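Local atomic coordinates of separin (Saccharomyces cerevisiae, PDB entry 5U1T), a protein that cleaves the SCC1 subunit of cohesin at the onset of anaphase as a caspase-like cysteine protease, so that sister chromatids can separate. Residues S958-P963 against T1049-S1054; N1145-K1150 against R1158-L1163. All blocks are in the same frame, centred on the assembly; numbering follows the deposited sequence.

Contact 1. Residues S958-P963 against T1049-S1054; sequences STLGIP and TLTILS
Ile962 overlaps the last turn of helix 1036-1054: Ile962 CD1 packs beside Ser1054 and lies 3.8 Å from Leu1050 CG. CG1 is anti to the backbone N (chi1 176°), and CD1 beyond it makes the contact with the helix, while CG2 of Ile962 faces the hydroxyl of Thr1051, with OG1 4.1 Å away. That hydroxyl is hydrogen-bonded to the backbone O of Ser1047, one turn earlier, and Thr1051 offers its methyl to the other apolar residue of the strand: CG2 stands 3.8 Å from Leu960 CB. Leu960 and Thr1051 cross obliquely, and CD1 of Leu960 goes on to meet CD1 of Ile1052 at 3.9 Å. Ser1054 OG turns back into its own helix, where Leu1050 O at 2.8 Å and Thr1051 O at 2.9 Å are both within hydrogen-bonding distance. Between the two apolar residues, Gly961 accepts a hydrogen bond at its O from Asn1055 ND2, just beyond the helical segment. No hydrogen bond joins the two segments themselves. Strand 960-962 runs at 90° to the axis of residues 1049-1054, 7.9 Å from it at closest approach; it pairs antiparallel with strand 1157-1163, while helix 1012-1028 packs against Thr1049, Ile1052 and Leu1053.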
ATOM      1  N   SER A 958       3.323 -14.802 -53.141  1.00 64.11           N
ATOM      2  CA  SER A 958       2.335 -14.813 -54.196  1.00 57.23           C
ATOM      3  C   SER A 958       1.017 -14.371 -53.642  1.00 55.58           C
ATOM      4  O   SER A 958       0.707 -14.641 -52.477  1.00 59.50           O
ATOM      5  CB  SER A 958       2.188 -16.209 -54.804  1.00 56.69           C
ATOM      6  OG  SER A 958       3.134 -16.412 -55.826  1.00 57.08           O
ATOM      7  N   THR A 959       0.288 -13.651 -54.475  1.00 53.68           N
ATOM      8  CA  THR A 959      -1.108 -13.399 -54.283  1.00 51.78           C
ATOM      9  C   THR A 959      -1.814 -14.696 -54.079  1.00 53.85           C
ATOM     10  O   THR A 959      -1.762 -15.568 -54.895  1.00 53.26           O
ATOM     11  CB  THR A 959      -1.710 -12.703 -55.488  1.00 53.62           C
ATOM     12  OG1 THR A 959      -1.242 -11.362 -55.546  1.00 60.18           O
ATOM     13  CG2 THR A 959      -3.179 -12.672 -55.361  1.00 52.00           C
ATOM     14  N   LEU A 960      -2.467 -14.819 -52.949  1.00 57.19           N
ATOM     15  CA  LEU A 960      -3.128 -16.045 -52.585  1.00 49.53           C
ATOM     16  C   LEU A 960      -4.581 -15.779 -52.363  1.00 51.96           C
ATOM     17  O   LEU A 960      -4.969 -14.708 -51.974  1.00 53.81           O
ATOM     18  CB  LEU A 960      -2.544 -16.604 -51.316  1.00 46.52           C
ATOM     19  CG  LEU A 960      -1.207 -17.291 -51.400  1.00 54.98           C
ATOM     20  CD1 LEU A 960      -0.834 -17.724 -50.011  1.00 48.18           C
ATOM     21  CD2 LEU A 960      -1.316 -18.487 -52.296  1.00 46.30           C
ATOM     22  N   GLY A 961      -5.405 -16.782 -52.562  1.00 47.05           N
ATOM     23  CA  GLY A 961      -6.819 -16.601 -52.391  1.00 39.88           C
ATOM     24  C   GLY A 961      -7.548 -17.801 -51.864  1.00 47.04           C
ATOM     25  O   GLY A 961      -7.008 -18.857 -51.742  1.00 45.30           O
ATOM     26  N   ILE A 962      -8.803 -17.608 -51.540  1.00 45.77           N
ATOM     27  CA  ILE A 962      -9.618 -18.647 -50.955  1.00 49.74           C
ATOM     28  C   ILE A 962     -11.068 -18.282 -51.167  1.00 52.42           C
ATOM     29  O   ILE A 962     -11.412 -17.141 -51.099  1.00 53.35           O
ATOM     30  CB  ILE A 962      -9.275 -18.797 -49.465  1.00 53.03           C
ATOM     31  CG1 ILE A 962     -10.163 -19.789 -48.769  1.00 53.34           C
ATOM     32  CG2 ILE A 962      -9.355 -17.482 -48.753  1.00 57.71           C
ATOM     33  CD1 ILE A 962      -9.423 -20.571 -47.729  1.00 57.98           C
ATOM     34  N   PRO A 963     -11.937 -19.239 -51.421  1.00 56.64           N
ATOM     35  CA  PRO A 963     -11.680 -20.395 -52.258  1.00 54.54           C
ATOM     36  C   PRO A 963     -11.250 -20.046 -53.647  1.00 55.15           C
ATOM     37  O   PRO A 963     -11.797 -19.194 -54.295  1.00 58.92           O
ATOM     38  CB  PRO A 963     -13.043 -21.033 -52.332  1.00 51.38           C
ATOM     39  CG  PRO A 963     -13.962 -19.884 -52.311  1.00 53.62           C
ATOM     40  CD  PRO A 963     -13.323 -18.800 -51.520  1.00 50.30           C
ATOM     41  N   THR A1049      -3.242 -19.507 -42.099  1.00 53.79           N
ATOM     42  CA  THR A1049      -3.125 -20.954 -42.073  1.00 52.49           C
ATOM     43  C   THR A1049      -4.196 -21.606 -42.952  1.00 50.99           C
ATOM     44  O   THR A1049      -3.925 -22.565 -43.670  1.00 52.54           O
ATOM     45  CB  THR A1049      -3.205 -21.492 -40.624  1.00 53.39           C
ATOM     46  OG1 THR A1049      -2.162 -20.892 -39.856  1.00 52.98           O
ATOM     47  CG2 THR A1049      -3.050 -23.022 -40.577  1.00 49.15           C
ATOM     48  N   LEU A1050      -5.408 -21.069 -42.909  1.00 51.73           N
ATOM     49  CA  LEU A1050      -6.501 -21.584 -43.727  1.00 50.22           C
ATOM     50  C   LEU A1050      -6.200 -21.374 -45.207  1.00 53.65           C
ATOM     51  O   LEU A1050      -6.427 -22.252 -46.039  1.00 53.25           O
ATOM     52  CB  LEU A1050      -7.813 -20.905 -43.360  1.00 50.58           C
ATOM     53  CG  LEU A1050      -8.982 -21.548 -44.089  1.00 52.48           C
ATOM     54  CD1 LEU A1050      -9.108 -23.003 -43.681  1.00 43.43           C
ATOM     55  CD2 LEU A1050     -10.277 -20.783 -43.869  1.00 52.11           C
ATOM     56  N   THR A1051      -5.671 -20.201 -45.519  1.00 53.49           N
ATOM     57  CA  THR A1051      -5.336 -19.848 -46.881  1.00 50.96           C
ATOM     58  C   THR A1051      -4.247 -20.760 -47.439  1.00 53.93           C
ATOM     59  O   THR A1051      -4.411 -21.305 -48.526  1.00 55.62           O
ATOM     60  CB  THR A1051      -4.905 -18.386 -46.964  1.00 49.85           C
ATOM     61  OG1 THR A1051      -5.978 -17.563 -46.499  1.00 51.20           O
ATOM     62  CG2 THR A1051      -4.568 -18.002 -48.385  1.00 56.04           C
ATOM     63  N   ILE A1052      -3.148 -20.941 -46.708  1.00 52.64           N
ATOM     64  CA  ILE A1052      -2.119 -21.879 -47.163  1.00 51.75           C
ATOM     65  C   ILE A1052      -2.693 -23.271 -47.341  1.00 54.63           C
ATOM     66  O   ILE A1052      -2.482 -23.907 -48.365  1.00 55.08           O
ATOM     67  CB  ILE A1052      -0.944 -22.006 -46.210  1.00 52.16           C
ATOM     68  CG1 ILE A1052      -0.425 -20.634 -45.779  1.00 51.10           C
ATOM     69  CG2 ILE A1052       0.142 -22.831 -46.864  1.00 51.27           C
ATOM     70  CD1 ILE A1052       0.108 -19.828 -46.888  1.00 55.54           C
ATOM     71  N   LEU A1053      -3.430 -23.739 -46.347  1.00 54.18           N
ATOM     72  CA  LEU A1053      -3.997 -25.079 -46.407  1.00 55.24           C
ATOM     73  C   LEU A1053      -4.865 -25.325 -47.642  1.00 52.62           C
ATOM     74  O   LEU A1053      -4.749 -26.368 -48.283  1.00 55.40           O
ATOM     75  CB  LEU A1053      -4.809 -25.360 -45.147  1.00 50.94           C
ATOM     76  CG  LEU A1053      -4.113 -26.339 -44.222  1.00 55.44           C
ATOM     77  CD1 LEU A1053      -4.793 -26.334 -42.871  1.00 57.59           C
ATOM     78  CD2 LEU A1053      -4.148 -27.716 -44.822  1.00 53.11           C
ATOM     79  N   SER A1054      -5.726 -24.365 -47.961  1.00 51.60           N
ATOM     80  CA  SER A1054      -6.716 -24.535 -49.015  1.00 55.07           C
ATOM     81  C   SER A1054      -6.112 -24.453 -50.407  1.00 54.02           C
ATOM     82  O   SER A1054      -6.667 -24.993 -51.355  1.00 51.95           O
ATOM     83  CB  SER A1054      -7.784 -23.485 -48.887  1.00 52.28           C
ATOM     84  OG  SER A1054      -7.124 -22.244 -48.793  1.00 55.88           O
TER

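Contact 2. Residues N1145-K1150 against R1158-L1163; sequences NLLLSK and RTHLRL
Leu1147 CG is anti to the carbonyl carbon (chi1 -63°), as is Arg1162 CG (chi1 -54°), and the two side chains run side by side in the same direction. Leu1147 CD2 sits over the centre of the guanidinium, 3.5 Å from Arg1162 CZ. Asn1145 comes to the rim of that group, its amide plane turned 74° from the guanidinium; ND2 and NH1 are both donors and form no bond with each other. Arg1162 NH2 makes a weak hydrogen bond to Ser1047 OG of helix 1036-1054. An alanine in place of Arg1162 would probably leave Leu1147 CD2 without its flat partner and Ser1047 OG without this weak bond. On the same face, Ser1149 OG lies near the plane of the His1160 ring, 2.9 Å from ND1, in a hydrogen bond whose donor is not settled; ND1 also makes a weak hydrogen bond to Leu1148 O. Leu1146, Leu1148, Leu1161 and Leu1163 share the opposite face with Lys1150 and Thr1159: Leu1148 CD1 touches Leu1161 CD1 and Leu1163 CD1, each at 3.6 Å, and Leu1146 CD2 adjoins Leu1163 CD1. Backbone bonds at Leu1146-Leu1163, Leu1148-Leu1161 and Lys1150-Thr1159 close this antiparallel beta hairpin. The imidazole and the aliphatic part of Arg1162 pack on Thr1051. With a methyl over its guanidinium and a weak bond from NH2, the buried charge of Arg1162 would probably be sensitive to its surroundings.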
ATOM      1  N   ASN A1145       1.331  -8.511 -45.225  1.00 63.06           N
ATOM      2  CA  ASN A1145       0.435  -8.606 -46.376  1.00 64.50           C
ATOM      3  C   ASN A1145      -0.721  -7.624 -46.293  1.00 61.70           C
ATOM      4  O   ASN A1145      -1.231  -7.358 -45.207  1.00 61.68           O
ATOM      5  CB  ASN A1145      -0.155 -10.027 -46.516  1.00 69.68           C
ATOM      6  CG  ASN A1145       0.890 -11.087 -46.819  1.00 65.96           C
ATOM      7  OD1 ASN A1145       1.915 -10.812 -47.436  1.00 64.92           O
ATOM      8  ND2 ASN A1145       0.626 -12.309 -46.379  1.00 63.53           N
ATOM      9  N   LEU A1146      -1.159  -7.113 -47.442  1.00 59.64           N
ATOM     10  CA  LEU A1146      -2.476  -6.489 -47.513  1.00 56.40           C
ATOM     11  C   LEU A1146      -3.513  -7.602 -47.576  1.00 56.96           C
ATOM     12  O   LEU A1146      -3.247  -8.690 -48.085  1.00 54.87           O
ATOM     13  CB  LEU A1146      -2.599  -5.561 -48.714  1.00 59.09           C
ATOM     14  CG  LEU A1146      -3.828  -4.650 -48.752  1.00 61.70           C
ATOM     15  CD1 LEU A1146      -3.735  -3.563 -47.695  1.00 63.86           C
ATOM     16  CD2 LEU A1146      -3.968  -4.039 -50.133  1.00 63.14           C
ATOM     17  N   LEU A1147      -4.687  -7.333 -47.032  1.00 57.47           N
ATOM     18  CA  LEU A1147      -5.702  -8.353 -46.857  1.00 52.61           C
ATOM     19  C   LEU A1147      -7.044  -7.839 -47.313  1.00 59.20           C
ATOM     20  O   LEU A1147      -7.600  -6.930 -46.706  1.00 63.18           O
ATOM     21  CB  LEU A1147      -5.805  -8.780 -45.394  1.00 58.63           C
ATOM     22  CG  LEU A1147      -4.637  -9.435 -44.667  1.00 58.37           C
ATOM     23  CD1 LEU A1147      -5.108  -9.814 -43.286  1.00 57.55           C
ATOM     24  CD2 LEU A1147      -4.137 -10.653 -45.425  1.00 59.02           C
ATOM     25  N   LEU A1148      -7.573  -8.438 -48.372  1.00 56.91           N
ATOM     26  CA  LEU A1148      -8.889  -8.093 -48.869  1.00 55.00           C
ATOM     27  C   LEU A1148      -9.867  -9.246 -48.637  1.00 57.58           C
ATOM     28  O   LEU A1148      -9.510 -10.405 -48.781  1.00 55.26           O
ATOM     29  CB  LEU A1148      -8.812  -7.750 -50.358  1.00 56.79           C
ATOM     30  CG  LEU A1148      -7.700  -6.795 -50.791  1.00 56.57           C
ATOM     31  CD1 LEU A1148      -7.792  -6.525 -52.284  1.00 53.67           C
ATOM     32  CD2 LEU A1148      -7.778  -5.495 -50.010  1.00 54.08           C
ATOM     33  N   SER A1149     -11.100  -8.927 -48.272  1.00 60.63           N
ATOM     34  CA  SER A1149     -12.170  -9.918 -48.297  1.00 58.32           C
ATOM     35  C   SER A1149     -13.383  -9.264 -48.895  1.00 55.25           C
ATOM     36  O   SER A1149     -13.495  -8.042 -48.891  1.00 56.52           O
ATOM     37  CB  SER A1149     -12.487 -10.445 -46.900  1.00 60.44           C
ATOM     38  OG  SER A1149     -11.355 -11.079 -46.348  1.00 62.49           O
ATOM     39  N   LYS A1150     -14.293 -10.069 -49.411  1.00 54.64           N
ATOM     40  CA  LYS A1150     -15.467  -9.525 -50.066  1.00 56.09           C
ATOM     41  C   LYS A1150     -16.654 -10.376 -49.709  1.00 55.59           C
ATOM     42  O   LYS A1150     -16.552 -11.590 -49.568  1.00 51.68           O
ATOM     43  CB  LYS A1150     -15.305  -9.463 -51.587  1.00 55.64           C
ATOM     44  CG  LYS A1150     -16.360  -8.617 -52.286  1.00 53.76           C
ATOM     45  CD  LYS A1150     -16.601  -9.083 -53.725  1.00 63.13           C
ATOM     46  CE  LYS A1150     -15.335  -9.030 -54.572  1.00 57.25           C
ATOM     47  NZ  LYS A1150     -15.364  -9.901 -55.793  1.00 61.63           N
ATOM     48  N   ARG A1158     -18.415 -15.595 -50.693  1.00 63.96           N
ATOM     49  CA  ARG A1158     -17.411 -15.099 -49.787  1.00 61.64           C
ATOM     50  C   ARG A1158     -16.050 -15.380 -50.331  1.00 61.07           C
ATOM     51  O   ARG A1158     -15.696 -16.515 -50.512  1.00 60.25           O
ATOM     52  CB  ARG A1158     -17.505 -15.876 -48.502  1.00 63.53           C
ATOM     53  CG  ARG A1158     -17.906 -15.075 -47.296  1.00 74.27           C
ATOM     54  CD  ARG A1158     -18.293 -16.016 -46.181  1.00 77.19           C
ATOM     55  NE  ARG A1158     -19.569 -15.661 -45.597  1.00 82.53           N
ATOM     56  CZ  ARG A1158     -20.595 -16.484 -45.530  1.00 81.80           C
ATOM     57  NH1 ARG A1158     -21.719 -16.091 -44.982  1.00 85.67           N
ATOM     58  NH2 ARG A1158     -20.490 -17.700 -46.006  1.00 79.85           N
ATOM     59  N   THR A1159     -15.259 -14.355 -50.554  1.00 59.33           N
ATOM     60  CA  THR A1159     -13.915 -14.572 -51.076  1.00 58.65           C
ATOM     61  C   THR A1159     -12.932 -13.655 -50.380  1.00 56.71           C
ATOM     62  O   THR A1159     -13.307 -12.631 -49.829  1.00 57.51           O
ATOM     63  CB  THR A1159     -13.848 -14.356 -52.605  1.00 54.30           C
ATOM     64  OG1 THR A1159     -14.129 -12.990 -52.914  1.00 56.67           O
ATOM     65  CG2 THR A1159     -14.875 -15.219 -53.299  1.00 60.50           C
ATOM     66  N   HIS A1160     -11.665 -14.018 -50.416  1.00 55.81           N
ATOM     67  CA  HIS A1160     -10.663 -13.315 -49.631  1.00 55.95           C
ATOM     68  C   HIS A1160      -9.345 -13.465 -50.348  1.00 54.37           C
ATOM     69  O   HIS A1160      -9.140 -14.483 -50.973  1.00 55.05           O
ATOM     70  CB  HIS A1160     -10.615 -13.902 -48.217  1.00 58.22           C
ATOM     71  CG  HIS A1160      -9.312 -13.697 -47.507  1.00 60.99           C
ATOM     72  ND1 HIS A1160      -8.951 -12.496 -46.938  1.00 55.91           N
ATOM     73  CD2 HIS A1160      -8.288 -14.549 -47.263  1.00 59.85           C
ATOM     74  CE1 HIS A1160      -7.759 -12.614 -46.380  1.00 54.91           C
ATOM     75  NE2 HIS A1160      -7.335 -13.849 -46.562  1.00 58.42           N
ATOM     76  N   LEU A1161      -8.457 -12.480 -50.310  1.00 51.15           N
ATOM     77  CA  LEU A1161      -7.139 -12.738 -50.878  1.00 53.71           C
ATOM     78  C   LEU A1161      -5.988 -12.004 -50.202  1.00 56.55           C
ATOM     79  O   LEU A1161      -6.171 -10.928 -49.662  1.00 58.37           O
ATOM     80  CB  LEU A1161      -7.145 -12.440 -52.385  1.00 55.19           C
ATOM     81  CG  LEU A1161      -7.767 -11.204 -53.009  1.00 61.17           C
ATOM     82  CD1 LEU A1161      -6.981 -10.000 -52.553  1.00 62.87           C
ATOM     83  CD2 LEU A1161      -7.747 -11.322 -54.521  1.00 59.17           C
ATOM     84  N   ARG A1162      -4.797 -12.601 -50.222  1.00 56.93           N
ATOM     85  CA  ARG A1162      -3.652 -12.042 -49.503  1.00 55.41           C
ATOM     86  C   ARG A1162      -2.656 -11.458 -50.481  1.00 54.25           C
ATOM     87  O   ARG A1162      -2.171 -12.145 -51.370  1.00 58.38           O
ATOM     88  CB  ARG A1162      -2.981 -13.105 -48.627  1.00 53.92           C
ATOM     89  CG  ARG A1162      -3.933 -13.785 -47.680  1.00 55.22           C
ATOM     90  CD  ARG A1162      -3.214 -14.698 -46.702  1.00 65.56           C
ATOM     91  NE  ARG A1162      -3.607 -14.406 -45.321  1.00 66.66           N
ATOM     92  CZ  ARG A1162      -2.839 -13.724 -44.469  1.00 69.07           C
ATOM     93  NH1 ARG A1162      -1.642 -13.290 -44.875  1.00 62.71           N
ATOM     94  NH2 ARG A1162      -3.264 -13.471 -43.216  1.00 67.81           N
ATOM     95  N   LEU A1163      -2.359 -10.175 -50.317  1.00 58.93           N
ATOM     96  CA  LEU A1163      -1.458  -9.468 -51.225  1.00 59.03           C
ATOM     97  C   LEU A1163      -0.146  -9.164 -50.526  1.00 63.14           C
ATOM     98  O   LEU A1163      -0.135  -8.480 -49.508  1.00 70.43           O
ATOM     99  CB  LEU A1163      -2.108  -8.178 -51.725  1.00 61.51           C
ATOM    100  CG  LEU A1163      -3.560  -8.329 -52.190  1.00 61.35           C
ATOM    101  CD1 LEU A1163      -4.197  -6.988 -52.470  1.00 60.43           C
ATOM    102  CD2 LEU A1163      -3.607  -9.207 -53.417  1.00 60.24           C
TER

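Contacts 1 and 2 meet at strand 1157-1163, which pairs with strand 1146-1152 along one edge and with strand 960-962 along the other; their centres are about 9 Å apart. Probable hydrogen bonds link Arg1162 N to Leu960 O at 2.7 Å and Ile962 N to His1160 O at 3.2 Å, so the short strand of contact 1 extends the hairpin of contact 2. Helix 1036-1054 packs against strands 960-962 and 1157-1163 together: Thr1051, which packs on Leu960 and Ile962, also touches His1160 and Arg1162. Along the chain the contacts follow in series. Both lie away from Cys1497, the active-site residue inferred by similarity; contact 1 packs the helix on the sheet, and contact 2 pairs two of its strands.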